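PDB 1OYZ: hypothetical protein yibA from Escherichia coli, which is of unknown function, though it is built largely of paired helices with HEAT-type repeats and has tentatively been assigned an oxidoreductase activity. Local coordinates for residues A[15-18]-A[19-23]; A[23-26]-A[27-30]; A[92-95]-A[96-100]; A[241-244]-A[245-249]; A[249-252]-A[253-256]. All coordinates share one frame; numbering follows the deposited sequence.

Interaction 1: residues A[15-18]-A[19-23]; sequences GLYN and QCKKL
Gly15 O takes the amide N of Gln19 at 3.1 Å, one of three successive i to i+4 backbone bonds that carry helix 14-21 toward its C-terminal end. Leu16 continues the series by accepting Cys20 N, and its two methyls part over different neighbours. CD2 meets Gln19 OE1 at 3.5 Å, the two side chains crossing at about a right angle, while CD1 lies 4.1 Å from Cys20 SG. Tyr17 has CG anti to the backbone N (chi1 165°), and its ring lies under the aliphatic part of Lys21, whose CD sits over one face as a CH-pi contact, 4.1 Å from the ring centroid and displaced toward the CE2-CZ rim. Lys21 bends at chi3 (71°), about the CG-CD bond, and a water links its NZ to Tyr17 OH: the water accepts from NZ and lies in the ring plane at the edge, 2.9 Å from OH. Asn18 runs alongside Lys21, pointing the same way, with ND2 4.0 Å from CD; a second water accepts from Lys21 NZ and, more weakly, from ND2. The lysine ammonium is thus held by two waters at the end of a hydrocarbon stem that rests on the tyrosine. Asn18 O accepts a weak bond from Lys22 NZ at 3.4 Å. Helix 37-50 lies along one side of this surface helix: Leu16 and Cys20 rest on Ser42, Cys20 also on Val46, and Tyr17 on Leu49, with Arg45 in a cation-pi contact with the tyrosine ring.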
# COMPACT_ATOMS: atom_id res chain seq x y z
N GLY A 15 11.58 -19.10 10.04
CA GLY A 15 12.38 -20.30 10.19
C GLY A 15 13.08 -20.72 8.91
O GLY A 15 14.29 -20.95 8.88
N LEU A 16 12.32 -20.78 7.83
CA LEU A 16 12.84 -21.16 6.53
C LEU A 16 13.82 -20.11 6.01
O LEU A 16 14.80 -20.42 5.34
CB LEU A 16 11.67 -21.33 5.56
CG LEU A 16 11.87 -21.98 4.19
CD1 LEU A 16 12.07 -20.91 3.18
CD2 LEU A 16 13.03 -22.96 4.18
N TYR A 17 13.55 -18.86 6.32
CA TYR A 17 14.41 -17.79 5.88
C TYR A 17 15.81 -17.95 6.53
O TYR A 17 16.84 -17.82 5.85
CB TYR A 17 13.76 -16.46 6.24
CG TYR A 17 14.68 -15.27 6.16
CD1 TYR A 17 15.10 -14.77 4.94
CD2 TYR A 17 15.05 -14.60 7.33
CE1 TYR A 17 15.87 -13.61 4.87
CE2 TYR A 17 15.83 -13.45 7.29
CZ TYR A 17 16.23 -12.95 6.05
OH TYR A 17 16.93 -11.79 6.00
N ASN A 18 15.82 -18.28 7.82
CA ASN A 18 17.08 -18.50 8.54
C ASN A 18 17.80 -19.71 7.97
O ASN A 18 19.02 -19.73 7.92
CB ASN A 18 16.85 -18.73 10.03
CG ASN A 18 16.49 -17.47 10.76
OD1 ASN A 18 16.01 -17.53 11.88
ND2 ASN A 18 16.72 -16.33 10.13
N GLN A 19 17.07 -20.74 7.55
CA GLN A 19 17.75 -21.89 6.97
C GLN A 19 18.47 -21.47 5.69
O GLN A 19 19.62 -21.86 5.48
CB GLN A 19 16.78 -23.01 6.60
CG GLN A 19 16.48 -24.00 7.70
CD GLN A 19 15.61 -25.14 7.19
OE1 GLN A 19 14.50 -24.92 6.71
NE2 GLN A 19 16.11 -26.36 7.29
N CYS A 20 17.79 -20.68 4.85
CA CYS A 20 18.35 -20.22 3.59
C CYS A 20 19.63 -19.44 3.80
O CYS A 20 20.56 -19.54 2.99
CB CYS A 20 17.34 -19.34 2.83
SG CYS A 20 15.96 -20.24 2.04
N LYS A 21 19.69 -18.67 4.87
CA LYS A 21 20.88 -17.88 5.18
C LYS A 21 22.13 -18.74 5.36
O LYS A 21 23.24 -18.26 5.12
CB LYS A 21 20.64 -17.01 6.42
CG LYS A 21 19.68 -15.88 6.13
CD LYS A 21 19.28 -15.06 7.34
CE LYS A 21 20.40 -14.19 7.86
NZ LYS A 21 19.85 -13.22 8.86
N LYS A 22 21.96 -20.00 5.77
CA LYS A 22 23.12 -20.88 5.95
C LYS A 22 23.77 -21.27 4.62
O LYS A 22 24.91 -21.72 4.61
CB LYS A 22 22.74 -22.17 6.69
CG LYS A 22 22.41 -21.97 8.16
CD LYS A 22 22.09 -23.29 8.85
CE LYS A 22 21.35 -23.03 10.16
NZ LYS A 22 20.04 -22.32 9.93
N LEU A 23 23.04 -21.09 3.52
CA LEU A 23 23.51 -21.45 2.19
C LEU A 23 24.47 -20.46 1.51
O LEU A 23 24.40 -19.27 1.78
CB LEU A 23 22.29 -21.66 1.28
CG LEU A 23 21.27 -22.68 1.77
CD1 LEU A 23 20.05 -22.65 0.89
CD2 LEU A 23 21.90 -24.07 1.78
O HOH W 1 18.01 -10.88 8.52
O HOH W 2 17.99 -14.27 11.14

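Interaction 2: residues A[23-26]-A[27-30]; sequences LNDD and ELFR
A capping box begins helix 25-31, with Asn24 as N-cap and Glu27 three residues on. Each side chain serves the other's backbone: Asn24 OD1 accepts Glu27 N at 3.0 Å, the donor standing above the amide plane, and Glu27 OE1 accepts Asn24 N at 2.8 Å on the anti side of the carboxylate. Asn24 CG sits between its own N and carbonyl carbon (chi1 64°), which swings the amide back over the first turn. There it lies nearly parallel to the carboxylate, their planes 16° apart. Leu23, just ahead of the cap, makes an apolar contact through CB with Leu28 CD2 at 3.7 Å, and its CD2 lies beside Glu27 OE1. Further along, Asp25 O accepts Phe29 N at 2.7 Å in an almost straight bond and also lies over one face of the phenylalanine ring, near its rim. The Asp25 and Phe29 side chains run side by side, CB of the aspartate 3.5 Å from CE2. Arg50 of helix 37-50 forms a salt bridge with Asp25 OD1 and also bonds Leu23 O, while Leu28 and Phe29 pack on Leu47 of that helix. With an alanine in place of Glu27, Asn24 N would probably be left without its carboxylate acceptor and the turn before the helix less firmly fixed. The box thus provides acceptors for backbone amides at the helix start, and the negative charges of Asp26 and Glu27 there are likely to interact favourably with the positive end of the helix dipole.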
# COMPACT_ATOMS: atom_id res chain seq x y z
N LEU A 23 23.04 -21.09 3.52
CA LEU A 23 23.51 -21.45 2.19
C LEU A 23 24.47 -20.46 1.51
O LEU A 23 24.40 -19.27 1.78
CB LEU A 23 22.29 -21.66 1.28
CG LEU A 23 21.27 -22.68 1.77
CD1 LEU A 23 20.05 -22.65 0.89
CD2 LEU A 23 21.90 -24.07 1.78
N ASN A 24 25.36 -20.94 0.63
CA ASN A 24 26.26 -20.03 -0.08
C ASN A 24 25.56 -19.48 -1.34
O ASN A 24 24.50 -19.97 -1.72
CB ASN A 24 27.57 -20.74 -0.47
CG ASN A 24 27.36 -21.87 -1.45
OD1 ASN A 24 26.92 -21.66 -2.59
ND2 ASN A 24 27.68 -23.08 -1.02
N ASP A 25 26.14 -18.47 -1.97
CA ASP A 25 25.51 -17.87 -3.15
C ASP A 25 25.11 -18.87 -4.20
O ASP A 25 23.96 -18.88 -4.64
CB ASP A 25 26.43 -16.84 -3.80
CG ASP A 25 26.55 -15.58 -2.97
OD1 ASP A 25 25.86 -15.50 -1.93
OD2 ASP A 25 27.33 -14.68 -3.37
N ASP A 26 26.07 -19.69 -4.60
CA ASP A 26 25.85 -20.71 -5.60
C ASP A 26 24.59 -21.52 -5.32
O ASP A 26 23.84 -21.83 -6.25
CB ASP A 26 27.06 -21.65 -5.65
CG ASP A 26 26.76 -22.95 -6.38
OD1 ASP A 26 26.58 -22.93 -7.62
OD2 ASP A 26 26.68 -24.00 -5.70
N GLU A 27 24.36 -21.85 -4.05
CA GLU A 27 23.19 -22.63 -3.69
C GLU A 27 21.91 -21.81 -3.74
O GLU A 27 20.87 -22.30 -4.16
CB GLU A 27 23.39 -23.24 -2.30
CG GLU A 27 24.62 -24.12 -2.29
CD GLU A 27 25.12 -24.49 -0.91
OE1 GLU A 27 25.03 -23.66 0.01
OE2 GLU A 27 25.63 -25.62 -0.78
N LEU A 28 22.01 -20.55 -3.33
CA LEU A 28 20.86 -19.67 -3.34
C LEU A 28 20.44 -19.41 -4.78
O LEU A 28 19.25 -19.50 -5.12
CB LEU A 28 21.19 -18.35 -2.64
CG LEU A 28 21.52 -18.50 -1.16
CD1 LEU A 28 21.90 -17.15 -0.61
CD2 LEU A 28 20.33 -19.07 -0.41
N PHE A 29 21.42 -19.14 -5.63
CA PHE A 29 21.16 -18.90 -7.04
C PHE A 29 20.38 -20.06 -7.63
O PHE A 29 19.42 -19.87 -8.37
CB PHE A 29 22.47 -18.73 -7.80
CG PHE A 29 23.27 -17.54 -7.38
CD1 PHE A 29 22.65 -16.36 -6.98
CD2 PHE A 29 24.66 -17.57 -7.44
CE1 PHE A 29 23.40 -15.23 -6.64
CE2 PHE A 29 25.42 -16.44 -7.10
CZ PHE A 29 24.78 -15.27 -6.70
N ARG A 30 20.78 -21.28 -7.31
CA ARG A 30 20.08 -22.42 -7.86
C ARG A 30 18.63 -22.44 -7.34
O ARG A 30 17.69 -22.68 -8.10
CB ARG A 30 20.83 -23.70 -7.49
CG ARG A 30 20.15 -24.97 -7.91
CD ARG A 30 20.07 -25.92 -6.72
NE ARG A 30 21.39 -26.25 -6.18
CZ ARG A 30 21.59 -26.98 -5.08
NH1 ARG A 30 20.55 -27.45 -4.39
NH2 ARG A 30 22.83 -27.25 -4.67

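Interaction 3: residues A[92-95]-A[96-100]; sequences FNIL and NNMAL
Ile94 lays CG2 against the selenium of Met98, the residue one turn ahead, with 3.9 Å between CG2 and SE. The pair lies on helix 88-101 of an all-helical array of the HEAT-repeat kind, and the two side chains run side by side, pointing the same way. Met98, a selenomethionine here, has CG beside its backbone N (chi1 -59°), which brings CG close over the carbonyl of the previous turn, 3.2 Å from Ile94 O; the chain then bends at chi3 (78°). Leu95 CD1 approaches the same selenium more loosely, at 4.4 Å. On another side of the helix Phe92 reaches forward, CE2 touching Asn96 CB at 4.0 Å, and its ring also stacks with that of Tyr125. Ile94 and Met98 meet Cys63 of helix 53-63, Leu95 and Met98 share Ala75 of helix 68-80, and on helix 105-121 Phe92 and Leu95 share Thr115 while Met98 touches Val107. The segment therefore presents different faces to successive helices of the array, with Met98 in contact with three of them. Four regular backbone bonds run beneath, from Asn96 N to Phe92 O through to Ala99 N to Leu95 O. The last is the seat of a close methyl contact as well: the Leu95 O that accepts Ala99 N at 2.8 Å also lies 3.3 Å from Ala99 CB.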
# COMPACT_ATOMS: atom_id res chain seq x y z
N PHE A 92 17.82 1.10 -11.96
CA PHE A 92 16.55 1.77 -11.93
C PHE A 92 15.94 1.74 -13.34
O PHE A 92 14.79 1.34 -13.53
CB PHE A 92 16.71 3.20 -11.49
CG PHE A 92 15.43 3.90 -11.39
CD1 PHE A 92 14.65 3.76 -10.27
CD2 PHE A 92 14.95 4.60 -12.47
CE1 PHE A 92 13.39 4.32 -10.22
CE2 PHE A 92 13.69 5.16 -12.43
CZ PHE A 92 12.90 5.01 -11.30
N ASN A 93 16.73 2.13 -14.33
CA ASN A 93 16.24 2.13 -15.70
C ASN A 93 15.78 0.77 -16.12
O ASN A 93 14.76 0.64 -16.82
CB ASN A 93 17.32 2.67 -16.63
CG ASN A 93 17.54 4.15 -16.40
OD1 ASN A 93 18.63 4.68 -16.64
ND2 ASN A 93 16.50 4.83 -15.94
N ILE A 94 16.50 -0.26 -15.70
CA ILE A 94 16.06 -1.59 -16.03
C ILE A 94 14.68 -1.86 -15.43
O ILE A 94 13.81 -2.38 -16.12
CB ILE A 94 17.05 -2.64 -15.54
CG1 ILE A 94 18.33 -2.55 -16.39
CG2 ILE A 94 16.43 -4.03 -15.61
CD1 ILE A 94 19.48 -3.37 -15.88
N LEU A 95 14.45 -1.49 -14.18
CA LEU A 95 13.16 -1.75 -13.54
C LEU A 95 12.03 -0.92 -14.14
O LEU A 95 10.91 -1.40 -14.36
CB LEU A 95 13.25 -1.44 -12.04
CG LEU A 95 13.71 -2.46 -10.99
CD1 LEU A 95 14.24 -3.68 -11.62
CD2 LEU A 95 14.73 -1.82 -10.04
N ASN A 96 12.32 0.34 -14.37
CA ASN A 96 11.37 1.30 -14.95
C ASN A 96 10.88 0.75 -16.29
O ASN A 96 9.68 0.72 -16.59
CB ASN A 96 12.09 2.64 -15.14
CG ASN A 96 11.25 3.66 -15.85
OD1 ASN A 96 11.64 4.14 -16.89
ND2 ASN A 96 10.10 4.02 -15.29
N ASN A 97 11.83 0.28 -17.10
CA ASN A 97 11.46 -0.27 -18.38
C ASN A 97 10.57 -1.50 -18.25
O ASN A 97 9.55 -1.62 -18.95
CB ASN A 97 12.70 -0.61 -19.20
CG ASN A 97 12.46 -0.45 -20.68
OD1 ASN A 97 12.71 0.63 -21.25
ND2 ASN A 97 11.93 -1.50 -21.30
N MSE A 98 10.94 -2.43 -17.39
CA MSE A 98 10.11 -3.63 -17.21
C MSE A 98 8.72 -3.25 -16.69
O MSE A 98 7.70 -3.79 -17.13
CB MSE A 98 10.76 -4.59 -16.20
CG MSE A 98 12.14 -5.04 -16.62
SE MSE A 98 13.12 -5.97 -15.17
CE MSE A 98 12.20 -7.69 -15.34
N ALA A 99 8.69 -2.33 -15.74
CA ALA A 99 7.42 -1.89 -15.18
C ALA A 99 6.49 -1.42 -16.29
O ALA A 99 5.26 -1.55 -16.18
CB ALA A 99 7.66 -0.74 -14.20
N LEU A 100 7.06 -0.88 -17.36
CA LEU A 100 6.25 -0.34 -18.43
C LEU A 100 6.05 -1.25 -19.65
O LEU A 100 4.98 -1.21 -20.27
CB LEU A 100 6.85 1.00 -18.89
CG LEU A 100 6.97 2.11 -17.83
CD1 LEU A 100 7.93 3.16 -18.30
CD2 LEU A 100 5.60 2.72 -17.52

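Interaction 4: residues A[241-244]-A[245-249]; sequences IIEA and AGELG
The closing turns of helix 239-248, near the C-terminal end of a helical array of the HEAT-repeat type, place two glutamates one turn apart on one side and alanines and larger aliphatic residues on the others. Glu243 and Glu247 run side by side, pointing the same way, and OE1 of the first lies 4.0 Å from OE2 of the second. Lys276 probably offsets the like charges, its NZ forming a salt bridge with each of these two oxygens. Both chains bend at chi2, in opposite senses (72° and -64°), and both side chains touch Tyr218 of helix 206-218. The small alanines are consistent with close approach of neighbouring helices: Ala244 meets Ile213 and Ser217 of that same helix, and Ala245 meets Leu232 of helix 225-232. Ala245 CB sits 3.2 Å from Ile242 O. Backbone bonding is less regular at Gly246, whose N is shared weakly between Ile242 O and Glu243 O. Regular bonds resume from Glu247 N to Glu243 O, and Gly249, with a positive phi of 71°, ends the helix. The last bond across these residues is short: Leu248 N to Ala244 O, 2.8 Å.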
# COMPACT_ATOMS: atom_id res chain seq x y z
N ILE A 241 -14.73 4.59 13.66
CA ILE A 241 -15.99 5.31 13.46
C ILE A 241 -16.22 6.24 14.64
O ILE A 241 -16.55 7.41 14.47
CB ILE A 241 -17.17 4.30 13.25
CG1 ILE A 241 -17.35 4.06 11.75
CG2 ILE A 241 -18.50 4.83 13.83
CD1 ILE A 241 -16.08 3.68 11.04
N ILE A 242 -15.99 5.72 15.83
CA ILE A 242 -16.16 6.52 17.02
C ILE A 242 -15.20 7.69 16.96
O ILE A 242 -15.56 8.83 17.25
CB ILE A 242 -15.89 5.67 18.26
CG1 ILE A 242 -16.80 4.44 18.21
CG2 ILE A 242 -16.09 6.51 19.54
CD1 ILE A 242 -16.66 3.50 19.42
N GLU A 243 -13.98 7.41 16.54
CA GLU A 243 -12.97 8.44 16.43
C GLU A 243 -13.32 9.51 15.38
O GLU A 243 -13.10 10.71 15.58
CB GLU A 243 -11.64 7.79 16.08
CG GLU A 243 -10.57 8.77 15.70
CD GLU A 243 -10.08 9.53 16.88
OE1 GLU A 243 -9.18 10.40 16.72
OE2 GLU A 243 -10.60 9.27 17.98
N ALA A 244 -13.85 9.05 14.24
CA ALA A 244 -14.27 9.95 13.16
C ALA A 244 -15.39 10.85 13.68
O ALA A 244 -15.46 12.04 13.36
CB ALA A 244 -14.76 9.15 11.97
N ALA A 245 -16.27 10.26 14.49
CA ALA A 245 -17.36 11.01 15.07
C ALA A 245 -16.82 12.22 15.84
O ALA A 245 -17.39 13.32 15.77
CB ALA A 245 -18.20 10.09 15.98
N GLY A 246 -15.70 12.06 16.55
CA GLY A 246 -15.14 13.18 17.30
C GLY A 246 -14.46 14.18 16.38
O GLY A 246 -14.49 15.40 16.61
N GLU A 247 -13.83 13.67 15.33
CA GLU A 247 -13.15 14.50 14.36
C GLU A 247 -14.11 15.36 13.53
O GLU A 247 -13.79 16.50 13.23
CB GLU A 247 -12.29 13.63 13.44
CG GLU A 247 -11.01 13.11 14.08
CD GLU A 247 -10.06 14.24 14.43
OE1 GLU A 247 -9.82 15.11 13.55
OE2 GLU A 247 -9.56 14.26 15.60
N LEU A 248 -15.26 14.82 13.15
CA LEU A 248 -16.23 15.56 12.33
C LEU A 248 -16.60 16.92 12.94
O LEU A 248 -16.83 17.88 12.21
CB LEU A 248 -17.50 14.74 12.12
CG LEU A 248 -18.64 15.43 11.35
CD1 LEU A 248 -18.19 15.73 9.90
CD2 LEU A 248 -19.85 14.52 11.35
N GLY A 249 -16.65 17.00 14.27
CA GLY A 249 -16.97 18.27 14.93
C GLY A 249 -18.41 18.78 14.82
O GLY A 249 -18.69 19.98 14.91

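Interaction 5: residues A[249-252]-A[253-256]; sequences GDKT and LLPV
Asp250 holds the chain through two acceptors: its OD2 takes Thr252 N at 2.8 Å, on the anti side of the carboxylate, and its backbone O takes Leu253 N at 3.2 Å in a nearly straight bond. Thr252 OG1 also donates to OD2, though the modelled distance is so short that its length is doubtful. One residue on, Leu254 N donates to Lys251 O from well above the carbonyl plane. The bond from Thr252 N to Asp250 OD2 makes an Asx turn, set in the loop that leads from helix 239-248 into helix 254-261 of this HEAT-like array. Lys251 runs alongside Leu254, with Lys251 CB 3.7 Å from Leu254 CD1. The lysine NZ goes on to a salt bridge with the C-terminal carboxylate at Ser280. Leu253 brings CD1 to 3.1 Å from Asp250 O and 4.0 Å from Asp250 CB; beyond, it packs on Leu225, Leu228 and Leu232 of helix 225-232. Cut back to an alanine, Leu253 would probably keep its backbone bond but open a gap beside these three leucines. Pro255 lays CD against Thr252 O at 3.3 Å, and Leu254 rests on Ile274 and Leu277 of helix 268-277.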
# COMPACT_ATOMS: atom_id res chain seq x y z
N GLY A 249 -16.65 17.00 14.27
CA GLY A 249 -16.97 18.27 14.93
C GLY A 249 -18.41 18.78 14.82
O GLY A 249 -18.69 19.98 14.91
N ASP A 250 -19.33 17.84 14.63
CA ASP A 250 -20.75 18.13 14.50
C ASP A 250 -21.47 17.62 15.77
O ASP A 250 -21.54 16.41 16.03
CB ASP A 250 -21.27 17.42 13.25
CG ASP A 250 -22.71 17.77 12.91
OD1 ASP A 250 -22.99 17.92 11.70
OD2 ASP A 250 -23.56 17.87 13.84
N LYS A 251 -22.02 18.55 16.56
CA LYS A 251 -22.67 18.17 17.81
C LYS A 251 -23.92 17.34 17.68
O LYS A 251 -24.53 16.96 18.67
CB LYS A 251 -22.95 19.42 18.65
CG LYS A 251 -21.70 20.22 19.02
CD LYS A 251 -22.06 21.37 19.99
CE LYS A 251 -20.82 22.07 20.53
NZ LYS A 251 -19.86 22.35 19.40
N THR A 252 -24.31 17.05 16.45
CA THR A 252 -25.49 16.24 16.24
C THR A 252 -25.22 14.84 16.81
O THR A 252 -26.15 14.10 17.12
CB THR A 252 -25.82 16.05 14.75
OG1 THR A 252 -25.93 17.33 14.13
CG2 THR A 252 -27.13 15.29 14.60
N LEU A 253 -23.95 14.48 16.91
CA LEU A 253 -23.60 13.17 17.40
C LEU A 253 -23.42 13.05 18.91
O LEU A 253 -23.14 11.96 19.41
CB LEU A 253 -22.33 12.66 16.71
CG LEU A 253 -22.44 12.45 15.21
CD1 LEU A 253 -22.41 13.79 14.55
CD2 LEU A 253 -21.26 11.63 14.69
N LEU A 254 -23.57 14.14 19.64
CA LEU A 254 -23.40 14.05 21.08
C LEU A 254 -24.40 13.13 21.76
O LEU A 254 -24.02 12.29 22.55
CB LEU A 254 -23.44 15.44 21.72
CG LEU A 254 -22.18 16.27 21.46
CD1 LEU A 254 -22.40 17.72 21.92
CD2 LEU A 254 -21.01 15.67 22.20
N PRO A 255 -25.69 13.26 21.43
CA PRO A 255 -26.67 12.39 22.07
C PRO A 255 -26.34 10.90 22.01
O PRO A 255 -26.31 10.22 23.04
CB PRO A 255 -27.96 12.73 21.33
CG PRO A 255 -27.75 14.19 20.98
CD PRO A 255 -26.35 14.12 20.43
N VAL A 256 -26.07 10.41 20.80
CA VAL A 256 -25.75 9.01 20.59
C VAL A 256 -24.46 8.62 21.29
O VAL A 256 -24.35 7.51 21.80
CB VAL A 256 -25.63 8.68 19.09
CG1 VAL A 256 -26.95 8.90 18.39
CG2 VAL A 256 -24.57 9.56 18.45

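The five contacts fall into two terminal pairs and one between. Interactions 1 and 2, with centres about 11 Å apart, share Leu23 and touch where Cys20 O meets Leu28 CD2 at 3.4 Å; Arg50 of helix 37-50 ties the two together. Interactions 4 and 5, with centres about 9 Å apart, share Gly249 and pack Ala245 CB on Leu253 CD2 at 3.7 Å, so in each pair the end of one helix is joined to the start of the next. Interaction 3 has its centre about 26 Å from that of interaction 2 and about 43 Å from that of interaction 4. Interactions 2 and 5, with centres about 62 Å apart, lie on opposite sides of the chain's centre.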